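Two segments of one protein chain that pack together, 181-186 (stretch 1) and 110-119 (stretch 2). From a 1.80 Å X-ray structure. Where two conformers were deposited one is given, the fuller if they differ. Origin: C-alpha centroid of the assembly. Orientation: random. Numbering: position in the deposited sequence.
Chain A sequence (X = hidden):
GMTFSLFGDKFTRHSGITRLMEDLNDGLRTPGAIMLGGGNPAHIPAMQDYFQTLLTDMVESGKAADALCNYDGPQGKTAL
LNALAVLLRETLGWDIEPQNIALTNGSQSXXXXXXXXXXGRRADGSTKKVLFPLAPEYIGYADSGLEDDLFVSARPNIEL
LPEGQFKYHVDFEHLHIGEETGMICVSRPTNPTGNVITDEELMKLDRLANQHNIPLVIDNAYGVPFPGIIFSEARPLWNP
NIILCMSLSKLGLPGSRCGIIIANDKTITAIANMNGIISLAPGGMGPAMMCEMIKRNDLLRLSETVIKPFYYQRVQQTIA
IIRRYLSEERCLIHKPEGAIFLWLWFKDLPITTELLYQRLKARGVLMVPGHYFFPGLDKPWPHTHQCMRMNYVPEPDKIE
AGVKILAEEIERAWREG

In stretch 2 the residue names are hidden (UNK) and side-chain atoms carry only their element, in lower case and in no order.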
# COMPACT_ATOMS: atom_id res chain seq x y z
N THR A 181 10.61 26.40 -0.84
CA THR A 181 9.43 25.71 -1.35
C THR A 181 9.89 24.55 -2.21
O THR A 181 10.59 24.76 -3.21
CB THR A 181 8.57 26.64 -2.20
OG1 THR A 181 8.27 27.82 -1.45
CG2 THR A 181 7.25 25.94 -2.63
N GLY A 182 9.51 23.34 -1.84
CA GLY A 182 9.90 22.15 -2.59
C GLY A 182 8.91 21.76 -3.68
O GLY A 182 9.29 21.17 -4.68
N MSE A 183 7.63 22.08 -3.47
CA MSE A 183 6.58 21.77 -4.42
C MSE A 183 5.33 22.56 -4.09
O MSE A 183 5.14 22.99 -2.95
CB MSE A 183 6.24 20.27 -4.43
CG MSE A 183 6.05 19.63 -3.08
SE MSE A 183 5.43 17.74 -3.25
CE MSE A 183 3.78 18.02 -3.28
N ILE A 184 4.50 22.72 -5.12
CA ILE A 184 3.24 23.44 -5.01
C ILE A 184 2.17 22.37 -5.22
O ILE A 184 2.23 21.62 -6.19
CB ILE A 184 3.12 24.52 -6.08
CG1 ILE A 184 4.29 25.51 -5.94
CG2 ILE A 184 1.77 25.21 -5.97
CD1 ILE A 184 4.29 26.68 -6.96
N CYS A 185 1.19 22.32 -4.32
CA CYS A 185 0.19 21.26 -4.37
C CYS A 185 -1.24 21.79 -4.34
O CYS A 185 -1.59 22.56 -3.46
CB CYS A 185 0.42 20.34 -3.18
SG CYS A 185 -0.56 18.85 -3.25
N VAL A 186 -2.06 21.36 -5.30
CA VAL A 186 -3.46 21.74 -5.39
C VAL A 186 -4.26 20.49 -5.78
O VAL A 186 -3.69 19.50 -6.22
CB VAL A 186 -3.72 22.85 -6.42
CG1 VAL A 186 -3.02 24.12 -6.06
CG2 VAL A 186 -3.31 22.39 -7.83
N UNK A 110 0.52 7.94 -2.75
CA UNK A 110 1.10 8.79 -3.78
C UNK A 110 1.71 10.05 -3.16
O UNK A 110 2.87 10.36 -3.42
c UNK A 110 0.04 9.15 -4.80
N UNK A 111 0.96 10.76 -2.32
CA UNK A 111 1.50 12.00 -1.73
C UNK A 111 2.64 11.76 -0.74
O UNK A 111 3.57 12.57 -0.67
c UNK A 111 -1.57 12.88 -2.76
c UNK A 111 0.02 14.66 -2.87
c UNK A 111 -2.26 13.43 -3.80
c UNK A 111 0.37 12.86 -1.17
c UNK A 111 -1.82 14.61 -4.37
c UNK A 111 -0.43 13.49 -2.26
c UNK A 111 -0.69 15.22 -3.91
N UNK A 112 2.60 10.64 -0.03
CA UNK A 112 3.69 10.28 0.85
C UNK A 112 4.99 10.19 0.06
O UNK A 112 6.03 10.68 0.51
c UNK A 112 3.40 8.94 1.56
c UNK A 112 5.61 8.81 4.62
c UNK A 112 4.47 8.54 2.51
c UNK A 112 6.49 7.80 4.27
c UNK A 112 5.36 7.53 2.18
c UNK A 112 4.60 9.17 3.74
c UNK A 112 6.35 7.16 3.05
N UNK A 113 4.96 9.56 -1.11
CA UNK A 113 6.16 9.51 -1.94
C UNK A 113 6.58 10.90 -2.42
O UNK A 113 7.75 11.27 -2.33
c UNK A 113 6.46 5.11 -1.75
c UNK A 113 4.51 5.09 -3.14
c UNK A 113 5.98 8.61 -3.18
c UNK A 113 6.65 6.46 -2.05
c UNK A 113 5.38 4.44 -2.30
c UNK A 113 5.76 7.15 -2.87
o UNK A 113 5.20 3.10 -2.01
c UNK A 113 4.70 6.45 -3.43
N UNK A 114 5.63 11.68 -2.91
CA UNK A 114 5.97 13.01 -3.44
C UNK A 114 6.56 13.89 -2.35
O UNK A 114 7.60 14.50 -2.57
c UNK A 114 4.74 13.65 -4.10
c UNK A 114 2.89 13.50 -5.79
c UNK A 114 4.20 12.87 -5.31
c UNK A 114 5.24 12.77 -6.42
N UNK A 115 5.93 13.91 -1.17
CA UNK A 115 6.43 14.72 -0.06
C UNK A 115 7.86 14.32 0.29
O UNK A 115 8.73 15.18 0.47
c UNK A 115 1.75 15.03 1.61
c UNK A 115 3.06 14.62 1.78
c UNK A 115 3.74 16.01 -0.03
c UNK A 115 5.52 14.64 1.19
c UNK A 115 4.08 15.08 0.95
c UNK A 115 1.43 15.93 0.60
c UNK A 115 2.41 16.42 -0.22
N UNK A 116 8.12 13.02 0.34
CA UNK A 116 9.48 12.53 0.57
C UNK A 116 10.46 12.88 -0.52
O UNK A 116 11.63 13.10 -0.25
c UNK A 116 9.12 10.61 2.16
c UNK A 116 9.49 11.01 0.76
o UNK A 116 9.94 10.73 3.07
n UNK A 116 7.90 10.11 2.35
N UNK A 117 10.00 12.92 -1.76
CA UNK A 117 10.88 13.18 -2.90
C UNK A 117 11.24 14.67 -3.03
O UNK A 117 12.37 15.00 -3.38
c UNK A 117 12.12 11.53 -5.30
c UNK A 117 10.08 12.15 -6.61
c UNK A 117 10.21 12.68 -4.17
c UNK A 117 11.00 12.55 -5.46
N UNK A 118 10.30 15.56 -2.74
CA UNK A 118 10.52 17.00 -2.93
C UNK A 118 10.56 17.88 -1.66
O UNK A 118 11.00 19.02 -1.75
c UNK A 118 9.54 15.87 -7.81
c UNK A 118 10.45 16.85 -7.46
c UNK A 118 10.40 17.39 -6.19
c UNK A 118 8.57 16.00 -5.63
c UNK A 118 9.44 17.57 -3.88
c UNK A 118 8.59 15.45 -6.89
c UNK A 118 9.48 16.97 -5.26
N UNK A 119 10.08 17.39 -0.52
CA UNK A 119 10.05 18.17 0.71
C UNK A 119 10.95 17.50 1.76
O UNK A 119 11.47 16.41 1.54
c UNK A 119 8.63 18.32 1.23

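Position 110 carries one side-chain carbon; this CB comes no nearer to stretch 1 than 9.7 Å, to CE of Met183. It is Ala110. At position 111 a single carbon leads to a six-carbon ring with no heteroatom, the CA-to-CB bond points toward the strand, and a ring carbon touches SG of Cys185; this is Phe111. CE1 of Phe111 lies 3.7 Å from SG of Cys185, the sulfur 62° off the ring normal, an oblique approach.

Position 112 repeats the one carbon and six-carbon ring, out of reach of stretch 1, giving Phe112. Position 113 has the same ring with one oxygen attached and makes no contact with stretch 1: Tyr113, its hydroxyl hydrogen-bonded elsewhere in the structure.

Position 114 has four carbons forked at the second; its CB is 4.2 Å from SE of Met183, a selenomethionine, and its backbone O is slightly closer to that SE of Met183, at 4.0 Å. This is Leu114.

Position 115 has one carbon and an unsubstituted six-carbon ring. Although its CA-to-CB bond points away, the end of the side chain comes nearer, and a ring carbon touches CE of Met183: Phe115. CE1 of Phe115 is 3.7 Å from CE of Met183, which lies at the ring edge, near its plane.

At position 116 two carbons are followed by one oxygen and one nitrogen on the second, without contact to stretch 1, hence Asn116. It turns back to its own helix, ND2 of Asn116 donating to O of Phe112 at 2.7 Å. Position 117 has four carbons forked at the second; its CA-to-CB bond points sideways, and the side chain makes no contact: Leu117.

Position 118 shows one carbon and a plain six-carbon ring, its CB 4.0 Å from CG of Met183, so Phe118. Position 119 has a single carbon; its CA-to-CB bond points sideways and CB stays 5.2 Å from CG of Met183, making no contact. This is Ala119, the first residue to leave helical phi/psi.

Helix and strand run roughly antiparallel, at 149°, axes 8.2 Å apart at closest approach. No hydrogen bond joins them; 294 Å² is buried, both sides summed, and the side-chain contacts are apolar or sulfur-aromatic. Met183 touches Leu114, Phe115 and Phe118, while Cys185 meets Phe111 farther toward the helix N-terminus. CA of Gly182 approaches O of Phe118 at 3.4 Å, a CA-H...O contact with 142° at the hydrogen. An ideal CB on Gly182 would clash, 2.2 Å from O of Phe118, so the absent side chain permits this approach.

Stretch 2 (110-119) AFFYLFNLFA
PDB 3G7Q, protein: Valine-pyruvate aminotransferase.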